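Local coordinates for NIPSNAP domain protein (Burkholderia xenovorans, PDB 5K9F), which is of unknown function but, as a NIPSNAP family member, holds oxamic acid in the crystal in a pocket between sheet and helices, at residues V11-Y16 / E101-A106; G47-E52 / I60-F65. One frame throughout, in Å; residues are numbered along the deposited sequence. Where two conformers were deposited one is given.

Interaction 1: residues V11-Y16 / E101-A106; sequences VEQRTY and ELLTPA. With OXM (oxamic acid), chain B.
Antiparallel pairing of the central strand 10-18 with an outermost strand of this chain, 95-105, joins Val11, Glu12 and Gln13 to Leu103, Leu102 and Glu101. Val11 N bonds to Leu103 O, and Leu103 N returns a 2.7 Å bond to Val11 O. Gln13 and Glu101 form the next hydrogen-bonded pair: Gln13 N to Glu101 O and Glu101 N to Gln13 O, each 3.0 Å. Their side chains lie side by side, pointing the same way. Gln13 NE2 reaches Glu101 OE2 at 2.7 Å, but the bond is weak, 122° at the hydrogen. A second subunit supplies stronger partners: its Gln13 for the amide, its Arg58 for the carboxylate. The sheet is that of a ferredoxin-like dimeric alpha/beta barrel, and Leu103 to Pro105 extend it into that subunit. On the other face, Leu102 CD2 packs against Glu12 CB at 4.1 Å. Glu12 CG is anti to the backbone N (chi1 177°), and the extended chain beyond carries OE2 to a 2.9 Å salt bridge with Arg14 NH1. Thr100 OG1 also bonds OE2, and Arg71 forms a salt bridge with OE1. Tyr16 OH, 2.6 Å from N1 of oxamic acid in its pocket, is gripped by Arg14 NE and NH2 from the guanidinium edge.

Interaction 2: residues G47-E52 / I60-F65; sequences GYYFSE and IQLWGF
This is a buried antiparallel strand pair, joining strand 45-51 to its neighbour 58-65, with Gly47, Tyr48 and Tyr49 facing Leu62, Gln61 and Ile60. Leu62 N bonds to Gly47 O at 2.9 Å, while the return bond from Gly47 N to Leu62 O is weak. Tyr49 and Ile60 are joined both ways, with Tyr49 N to Ile60 O the shorter bond at 2.8 Å. Between these hydrogen-bonded pairs sit Tyr48 and Gln61, a non-hydrogen-bonded pair whose side chains lie on the face covered by the helices. Helices packed on one face of an antiparallel sheet are consistent with the ferredoxin-like fold of the dimeric alpha/beta-barrel clan, and here Tyr48 stacks on Tyr30 of helix 23-33.

The side chains of Tyr48 and Gln61 run side by side in the same direction. Gln61 CB lies over one face of the Tyr48 ring, 4.2 Å from its centroid, in a CH-pi contact. Gln61 CG sits between the backbone N and the carbonyl carbon (chi1 50°), and from there the extended chain runs alongside the ring. Its amide plane is turned 43° from the tyrosine ring. One water bridges the two ends, 2.8 Å from Tyr48 OH and accepting a bond from Gln61 NE2. The other end of the amide is held as well: Trp63 NE1 gives a nearly straight 2.7 Å bond to a lone pair of Gln61 OE1, in the indole plane. On the other face, in one of the two conformers of Leu62, CD1 meets the edge of the Tyr49 ring at CE2, 4.0 Å away. That face meets a second subunit, where Tyr49 packs on Val11 and Ile60 on Leu103 of that chain.

Interactions 1 and 2 belong to one sheet, their centres about 9 Å apart. Strands 10-18 and 58-65 are neighbours, so the backbones meet directly. Arg14 N lies 2.8 Å from Gln61 O, and Glu12 N is 2.8 Å from Trp63 O, both probable hydrogen bonds. Along the chain, interaction 2 is nested within the loop closed by interaction 1. Both touch the oxamic acid site: Tyr16 of interaction 1 is a pocket residue, and the Tyr48 side chain of interaction 2 comes within about 4 Å of the ligand. Both also meet the second subunit, where strand 45-51 of one chain pairs with strand 95-105 of the other.

Interaction 1: residues V11-Y16 / E101-A106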
ATOM      1  N   VAL A  11     -19.615 -14.796   3.893  1.00 15.10           N
ATOM      2  CA  VAL A  11     -19.401 -13.723   4.857  1.00 14.19           C
ATOM      3  C   VAL A  11     -18.820 -12.510   4.147  1.00 16.66           C
ATOM      4  O   VAL A  11     -17.862 -12.627   3.372  1.00 16.78           O
ATOM      5  CB  VAL A  11     -18.499 -14.191   6.012  1.00 14.54           C
ATOM      6  CG1 VAL A  11     -18.170 -13.041   6.915  1.00 18.24           C
ATOM      7  CG2 VAL A  11     -19.211 -15.282   6.812  1.00 17.26           C
ATOM      8  N   GLU A  12     -19.409 -11.347   4.390  1.00 12.33           N
ATOM      9  CA  GLU A  12     -18.888 -10.103   3.842  1.00 11.58           C
ATOM     10  C   GLU A  12     -18.280  -9.266   4.957  1.00 17.24           C
ATOM     11  O   GLU A  12     -18.923  -9.053   5.992  1.00 13.51           O
ATOM     12  CB  GLU A  12     -19.989  -9.309   3.139  1.00 13.06           C
ATOM     13  CG  GLU A  12     -19.459  -7.976   2.618  1.00 13.17           C
ATOM     14  CD  GLU A  12     -20.528  -7.130   1.934  1.00 16.58           C
ATOM     15  OE1 GLU A  12     -21.721  -7.484   2.038  1.00 17.12           O
ATOM     16  OE2 GLU A  12     -20.170  -6.104   1.303  1.00 16.99           O
ATOM     17  N   GLN A  13     -17.040  -8.798   4.759  1.00 10.58           N
ATOM     18  CA  GLN A  13     -16.408  -7.884   5.712  1.00 10.91           C
ATOM     19  C   GLN A  13     -16.254  -6.536   5.025  1.00 13.35           C
ATOM     20  O   GLN A  13     -15.486  -6.409   4.065  1.00 13.16           O
ATOM     21  CB  GLN A  13     -15.052  -8.391   6.216  1.00 11.58           C
ATOM     22  CG  GLN A  13     -14.467  -7.399   7.238  1.00 13.96           C
ATOM     23  CD  GLN A  13     -13.270  -7.925   8.010  1.00 23.36           C
ATOM     24  OE1 GLN A  13     -12.986  -7.458   9.108  1.00 35.85           O
ATOM     25  NE2 GLN A  13     -12.547  -8.864   7.427  1.00 26.50           N
ATOM     26  N   ARG A  14     -16.974  -5.530   5.519  1.00 10.35           N
ATOM     27  CA  ARG A  14     -16.953  -4.190   4.943  1.00 10.59           C
ATOM     28  C   ARG A  14     -16.187  -3.259   5.864  1.00 11.98           C
ATOM     29  O   ARG A  14     -16.313  -3.342   7.088  1.00 14.22           O
ATOM     30  CB  ARG A  14     -18.360  -3.625   4.760  1.00 15.50           C
ATOM     31  CG  ARG A  14     -19.199  -4.360   3.793  1.00 18.52           C
ATOM     32  CD  ARG A  14     -20.612  -3.816   3.811  1.00 21.19           C
ATOM     33  NE  ARG A  14     -20.779  -2.508   3.181  1.00 18.69           N
ATOM     34  CZ  ARG A  14     -20.853  -2.307   1.861  1.00 19.09           C
ATOM     35  NH1 ARG A  14     -20.734  -3.321   1.005  1.00 17.11           N
ATOM     36  NH2 ARG A  14     -21.052  -1.094   1.394  1.00 18.91           N
ATOM     37  N   THR A  15     -15.412  -2.358   5.277  1.00 10.26           N
ATOM     38  CA  THR A  15     -14.685  -1.363   6.054  1.00 11.70           C
ATOM     39  C   THR A  15     -15.041   0.014   5.526  1.00 13.22           C
ATOM     40  O   THR A  15     -14.955   0.254   4.319  1.00 12.99           O
ATOM     41  CB  THR A  15     -13.159  -1.558   5.966  1.00 10.87           C
ATOM     42  OG1 THR A  15     -12.775  -2.840   6.480  1.00 13.53           O
ATOM     43  CG2 THR A  15     -12.415  -0.478   6.765  1.00 12.96           C
ATOM     44  N   TYR A  16     -15.397   0.926   6.428  1.00 11.32           N
ATOM     45  CA  TYR A  16     -15.544   2.334   6.091  1.00 12.44           C
ATOM     46  C   TYR A  16     -14.469   3.118   6.823  1.00 13.87           C
ATOM     47  O   TYR A  16     -14.265   2.925   8.027  1.00 14.94           O
ATOM     48  CB  TYR A  16     -16.918   2.878   6.485  1.00 10.56           C
ATOM     49  CG  TYR A  16     -18.104   2.197   5.855  1.00 13.38           C
ATOM     50  CD1 TYR A  16     -19.369   2.396   6.370  1.00 15.39           C
ATOM     51  CD2 TYR A  16     -17.962   1.386   4.737  1.00 12.64           C
ATOM     52  CE1 TYR A  16     -20.473   1.786   5.814  1.00 16.11           C
ATOM     53  CE2 TYR A  16     -19.076   0.768   4.163  1.00 14.42           C
ATOM     54  CZ  TYR A  16     -20.317   0.981   4.711  1.00 18.32           C
ATOM     55  OH  TYR A  16     -21.419   0.378   4.153  1.00 21.21           O
ATOM     56  N   GLU A 101     -14.876  -7.212   1.215  1.00 10.68           N
ATOM     57  CA  GLU A 101     -14.269  -8.465   0.785  1.00  9.34           C
ATOM     58  C   GLU A 101     -15.209  -9.604   1.136  1.00 10.90           C
ATOM     59  O   GLU A 101     -16.018  -9.496   2.061  1.00 12.01           O
ATOM     60  CB  GLU A 101     -12.904  -8.693   1.446  1.00 12.46           C
ATOM     61  CG  GLU A 101     -13.004  -8.852   2.974  1.00 12.05           C
ATOM     62  CD  GLU A 101     -11.646  -8.905   3.668  1.00 21.51           C
ATOM     63  OE1 GLU A 101     -10.612  -8.803   2.986  1.00 22.13           O
ATOM     64  OE2 GLU A 101     -11.621  -9.045   4.905  1.00 21.54           O
ATOM     65  N   LEU A 102     -15.104 -10.698   0.387  1.00 10.96           N
ATOM     66  CA  LEU A 102     -15.918 -11.877   0.654  1.00  9.83           C
ATOM     67  C   LEU A 102     -15.044 -12.966   1.245  1.00 12.32           C
ATOM     68  O   LEU A 102     -13.908 -13.176   0.797  1.00 12.16           O
ATOM     69  CB  LEU A 102     -16.607 -12.380  -0.620  1.00 11.76           C
ATOM     70  CG  LEU A 102     -17.519 -11.369  -1.313  1.00 15.51           C
ATOM     71  CD1 LEU A 102     -18.035 -11.957  -2.621  1.00 15.61           C
ATOM     72  CD2 LEU A 102     -18.680 -10.962  -0.419  1.00 16.82           C
ATOM     73  N   LEU A 103     -15.575 -13.625   2.280  1.00 10.71           N
ATOM     74  CA  LEU A 103     -14.866 -14.641   3.052  1.00 11.35           C
ATOM     75  C   LEU A 103     -15.707 -15.903   3.161  1.00 11.11           C
ATOM     76  O   LEU A 103     -16.937 -15.849   3.147  1.00 14.10           O
ATOM     77  CB  LEU A 103     -14.571 -14.144   4.466  1.00 10.61           C
ATOM     78  CG  LEU A 103     -13.863 -12.794   4.595  1.00 11.01           C
ATOM     79  CD1 LEU A 103     -13.756 -12.396   6.076  1.00 15.65           C
ATOM     80  CD2 LEU A 103     -12.475 -12.818   3.929  1.00 12.96           C
ATOM     81  N   THR A 104     -15.031 -17.041   3.303  1.00 12.50           N
ATOM     82  CA  THR A 104     -15.709 -18.313   3.534  1.00 12.24           C
ATOM     83  C   THR A 104     -15.310 -18.857   4.895  1.00 13.61           C
ATOM     84  O   THR A 104     -14.114 -18.899   5.209  1.00 13.26           O
ATOM     85  CB  THR A 104     -15.339 -19.321   2.459  1.00 15.57           C
ATOM     86  OG1 THR A 104     -15.792 -18.842   1.192  1.00 19.36           O
ATOM     87  CG2 THR A 104     -15.996 -20.677   2.757  1.00 15.64           C
ATOM     88  N   PRO A 105     -16.260 -19.261   5.736  1.00 15.20           N
ATOM     89  CA  PRO A 105     -15.883 -19.854   7.024  1.00 15.65           C
ATOM     90  C   PRO A 105     -15.202 -21.200   6.836  1.00 15.96           C
ATOM     91  O   PRO A 105     -15.598 -22.007   5.987  1.00 17.74           O
ATOM     92  CB  PRO A 105     -17.223 -20.009   7.758  1.00 18.00           C
ATOM     93  CG  PRO A 105     -18.188 -19.124   7.019  1.00 21.43           C
ATOM     94  CD  PRO A 105     -17.715 -19.091   5.597  1.00 17.19           C
ATOM     95  N   ALA A 106     -14.167 -21.434   7.645  1.00 15.63           N
ATOM     96  CA  ALA A 106     -13.638 -22.774   7.810  1.00 17.10           C
ATOM     97  C   ALA A 106     -14.725 -23.671   8.405  1.00 19.78           C
ATOM     98  O   ALA A 106     -15.659 -23.187   9.050  1.00 19.89           O
ATOM     99  CB  ALA A 106     -12.404 -22.743   8.710  1.00 20.12           C
TER
HETATM  100  C1  OXM B 201     -23.922   2.432   5.759  1.00 26.20           C
HETATM  101  N1  OXM B 201     -23.693   1.288   5.123  1.00 17.97           N
HETATM  102  O1  OXM B 201     -24.138   2.501   6.989  1.00 30.18           O
HETATM  103  C2  OXM B 201     -23.906   3.707   5.019  1.00 24.18           C
HETATM  104  O2  OXM B 201     -24.035   4.765   5.681  1.00 36.66           O
HETATM  105  O3  OXM B 201     -23.757   3.722   3.774  1.00 36.44           O

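Interaction 2: residues G47-E52 / I60-F65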
ATOM      1  N   GLY A  47     -20.884  -8.985  13.352  1.00 14.79           N
ATOM      2  CA  GLY A  47     -20.008  -8.137  14.129  1.00 15.61           C
ATOM      3  C   GLY A  47     -20.006  -6.729  13.579  1.00 14.53           C
ATOM      4  O   GLY A  47     -20.120  -6.521  12.363  1.00 12.66           O
ATOM      5  N   TYR A  48     -19.899  -5.745  14.463  1.00 12.85           N
ATOM      6  CA  TYR A  48     -19.841  -4.343  14.056  1.00 12.24           C
ATOM      7  C   TYR A  48     -18.865  -3.675  15.014  1.00 11.59           C
ATOM      8  O   TYR A  48     -19.131  -3.613  16.220  1.00 14.22           O
ATOM      9  CB  TYR A  48     -21.231  -3.696  14.112  1.00 16.38           C
ATOM     10  CG  TYR A  48     -21.460  -2.540  13.154  1.00 13.65           C
ATOM     11  CD1 TYR A  48     -20.797  -1.336  13.313  1.00 18.32           C
ATOM     12  CD2 TYR A  48     -22.382  -2.643  12.119  1.00 15.11           C
ATOM     13  CE1 TYR A  48     -21.032  -0.273  12.448  1.00 24.17           C
ATOM     14  CE2 TYR A  48     -22.611  -1.600  11.250  1.00 15.70           C
ATOM     15  CZ  TYR A  48     -21.937  -0.413  11.413  1.00 20.01           C
ATOM     16  OH  TYR A  48     -22.166   0.638  10.546  1.00 19.56           O
ATOM     17  N   TYR A  49     -17.737  -3.205  14.493  1.00 10.76           N
ATOM     18  CA  TYR A  49     -16.606  -2.787  15.315  1.00 10.68           C
ATOM     19  C   TYR A  49     -16.076  -1.428  14.880  1.00 13.80           C
ATOM     20  O   TYR A  49     -16.314  -0.971  13.758  1.00 13.88           O
ATOM     21  CB  TYR A  49     -15.437  -3.785  15.203  1.00 12.62           C
ATOM     22  CG  TYR A  49     -15.803  -5.224  15.418  1.00 11.08           C
ATOM     23  CD1 TYR A  49     -15.969  -5.726  16.709  1.00 14.49           C
ATOM     24  CD2 TYR A  49     -15.974  -6.087  14.343  1.00 14.79           C
ATOM     25  CE1 TYR A  49     -16.297  -7.058  16.913  1.00 17.71           C
ATOM     26  CE2 TYR A  49     -16.295  -7.419  14.538  1.00 14.47           C
ATOM     27  CZ  TYR A  49     -16.452  -7.897  15.821  1.00 15.67           C
ATOM     28  OH  TYR A  49     -16.782  -9.228  16.033  1.00 20.31           O
ATOM     29  N   PHE A  50     -15.306  -0.797  15.766  1.00 13.30           N
ATOM     30  CA  PHE A  50     -14.430   0.287  15.338  1.00 12.36           C
ATOM     31  C   PHE A  50     -12.986  -0.047  15.696  1.00 12.16           C
ATOM     32  O   PHE A  50     -12.714  -0.864  16.577  1.00 11.57           O
ATOM     33  CB  PHE A  50     -14.850   1.658  15.917  1.00 13.61           C
ATOM     34  CG  PHE A  50     -14.831   1.751  17.422  1.00 14.84           C
ATOM     35  CD1 PHE A  50     -15.940   1.385  18.167  1.00 15.17           C
ATOM     36  CD2 PHE A  50     -13.736   2.284  18.067  1.00 17.64           C
ATOM     37  CE1 PHE A  50     -15.931   1.510  19.560  1.00 17.51           C
ATOM     38  CE2 PHE A  50     -13.723   2.411  19.458  1.00 22.01           C
ATOM     39  CZ  PHE A  50     -14.819   2.023  20.191  1.00 20.33           C
ATOM     40  N   SER A  51     -12.047   0.553  14.967  1.00 11.01           N
ATOM     41  CA  SER A  51     -10.652   0.168  15.127  1.00 10.21           C
ATOM     42  C   SER A  51     -10.015   0.849  16.333  1.00 13.93           C
ATOM     43  O   SER A  51     -10.302   2.008  16.645  1.00 13.77           O
ATOM     44  CB  SER A  51      -9.860   0.509  13.866  1.00 11.25           C
ATOM     45  OG  SER A  51      -9.969   1.894  13.559  1.00 12.19           O
ATOM     46  N   GLU A  52      -9.133   0.109  17.014  1.00 11.41           N
ATOM     47  CA  GLU A  52      -8.280   0.662  18.059  1.00 11.88           C
ATOM     48  C   GLU A  52      -6.822   0.739  17.646  1.00 11.74           C
ATOM     49  O   GLU A  52      -6.072   1.517  18.232  1.00 13.30           O
ATOM     50  CB  GLU A  52      -8.359  -0.175  19.345  1.00 13.56           C
ATOM     51  CG  GLU A  52      -9.733  -0.230  19.993  1.00 15.96           C
ATOM     52  CD  GLU A  52     -10.113   1.044  20.734  1.00 21.29           C
ATOM     53  OE1 GLU A  52     -11.231   1.073  21.295  1.00 21.93           O
ATOM     54  OE2 GLU A  52      -9.313   2.013  20.772  1.00 19.57           O
ATOM     55  N   ILE A  60     -15.907  -1.405  10.934  1.00 13.31           N
ATOM     56  CA  ILE A  60     -15.744  -2.688  10.271  1.00 12.60           C
ATOM     57  C   ILE A  60     -16.965  -3.528  10.591  1.00 11.92           C
ATOM     58  O   ILE A  60     -17.314  -3.691  11.767  1.00 13.63           O
ATOM     59  CB  ILE A  60     -14.455  -3.382  10.738  1.00 11.87           C
ATOM     60  CG1 ILE A  60     -13.241  -2.544  10.320  1.00 13.24           C
ATOM     61  CG2 ILE A  60     -14.353  -4.775  10.165  1.00 14.66           C
ATOM     62  CD1 ILE A  60     -11.966  -3.033  10.977  1.00 21.59           C
ATOM     63  N   GLN A  61     -17.630  -4.046   9.552  1.00 11.68           N
ATOM     64  CA  GLN A  61     -18.826  -4.840   9.788  1.00 13.68           C
ATOM     65  C   GLN A  61     -18.736  -6.172   9.064  1.00 14.34           C
ATOM     66  O   GLN A  61     -18.209  -6.260   7.958  1.00 14.62           O
ATOM     67  CB  GLN A  61     -20.102  -4.093   9.363  1.00 17.63           C
ATOM     68  CG  GLN A  61     -20.082  -3.505   7.990  1.00 23.19           C
ATOM     69  CD  GLN A  61     -21.160  -2.461   7.813  1.00 18.21           C
ATOM     70  OE1 GLN A  61     -22.283  -2.779   7.445  1.00 24.09           O
ATOM     71  NE2 GLN A  61     -20.822  -1.203   8.091  1.00 22.18           N
ATOM     72  N   LEU A  62     -19.242  -7.217   9.709  1.00 11.26           N
ATOM     73  CA  LEU A  62     -19.310  -8.537   9.107  0.64 11.83           C
ATOM     74  C   LEU A  62     -20.766  -8.965   9.027  1.00 13.99           C
ATOM     75  O   LEU A  62     -21.497  -8.886  10.015  1.00 13.73           O
ATOM     76  CB  LEU A  62     -18.499  -9.567   9.897  0.64 14.06           C
ATOM     77  CG  LEU A  62     -16.983  -9.423   9.715  0.64 13.19           C
ATOM     78  CD1 LEU A  62     -16.407  -8.398  10.677  0.64 17.47           C
ATOM     79  CD2 LEU A  62     -16.304 -10.772   9.881  0.64 15.87           C
ATOM     80  N   TRP A  63     -21.172  -9.409   7.840  1.00 11.94           N
ATOM     81  CA  TRP A  63     -22.531  -9.874   7.569  1.00 11.36           C
ATOM     82  C   TRP A  63     -22.481 -11.274   6.982  1.00 13.29           C
ATOM     83  O   TRP A  63     -21.611 -11.577   6.163  1.00 15.75           O
ATOM     84  CB  TRP A  63     -23.245  -8.949   6.568  1.00 14.72           C
ATOM     85  CG  TRP A  63     -23.451  -7.556   7.065  1.00 14.50           C
ATOM     86  CD1 TRP A  63     -22.614  -6.493   6.894  1.00 16.88           C
ATOM     87  CD2 TRP A  63     -24.566  -7.076   7.823  1.00 15.28           C
ATOM     88  NE1 TRP A  63     -23.149  -5.370   7.497  1.00 18.54           N
ATOM     89  CE2 TRP A  63     -24.338  -5.710   8.081  1.00 15.75           C
ATOM     90  CE3 TRP A  63     -25.731  -7.675   8.322  1.00 17.89           C
ATOM     91  CZ2 TRP A  63     -25.243  -4.928   8.802  1.00 20.30           C
ATOM     92  CZ3 TRP A  63     -26.626  -6.899   9.031  1.00 20.99           C
ATOM     93  CH2 TRP A  63     -26.369  -5.541   9.271  1.00 23.76           C
ATOM     94  N   GLY A  64     -23.418 -12.127   7.397  1.00 14.15           N
ATOM     95  CA  GLY A  64     -23.515 -13.486   6.890  1.00 14.71           C
ATOM     96  C   GLY A  64     -24.713 -13.642   5.962  1.00 16.92           C
ATOM     97  O   GLY A  64     -25.822 -13.220   6.294  1.00 20.29           O
ATOM     98  N   PHE A  65     -24.473 -14.274   4.810  1.00 15.47           N
ATOM     99  CA  PHE A  65     -25.510 -14.485   3.805  1.00 14.59           C
ATOM    100  C   PHE A  65     -25.587 -15.951   3.410  1.00 16.10           C
ATOM    101  O   PHE A  65     -24.574 -16.655   3.379  1.00 18.34           O
ATOM    102  CB  PHE A  65     -25.249 -13.642   2.558  1.00 15.17           C
ATOM    103  CG  PHE A  65     -25.263 -12.168   2.818  1.00 14.44           C
ATOM    104  CD1 PHE A  65     -26.462 -11.484   2.918  1.00 18.08           C
ATOM    105  CD2 PHE A  65     -24.074 -11.458   2.938  1.00 14.41           C
ATOM    106  CE1 PHE A  65     -26.486 -10.108   3.145  1.00 15.43           C
ATOM    107  CE2 PHE A  65     -24.087 -10.090   3.180  1.00 17.06           C
ATOM    108  CZ  PHE A  65     -25.289  -9.412   3.277  1.00 14.75           C
TER
HETATM  109  O   HOH W   1     -23.619   0.263   8.190  1.00 18.75           O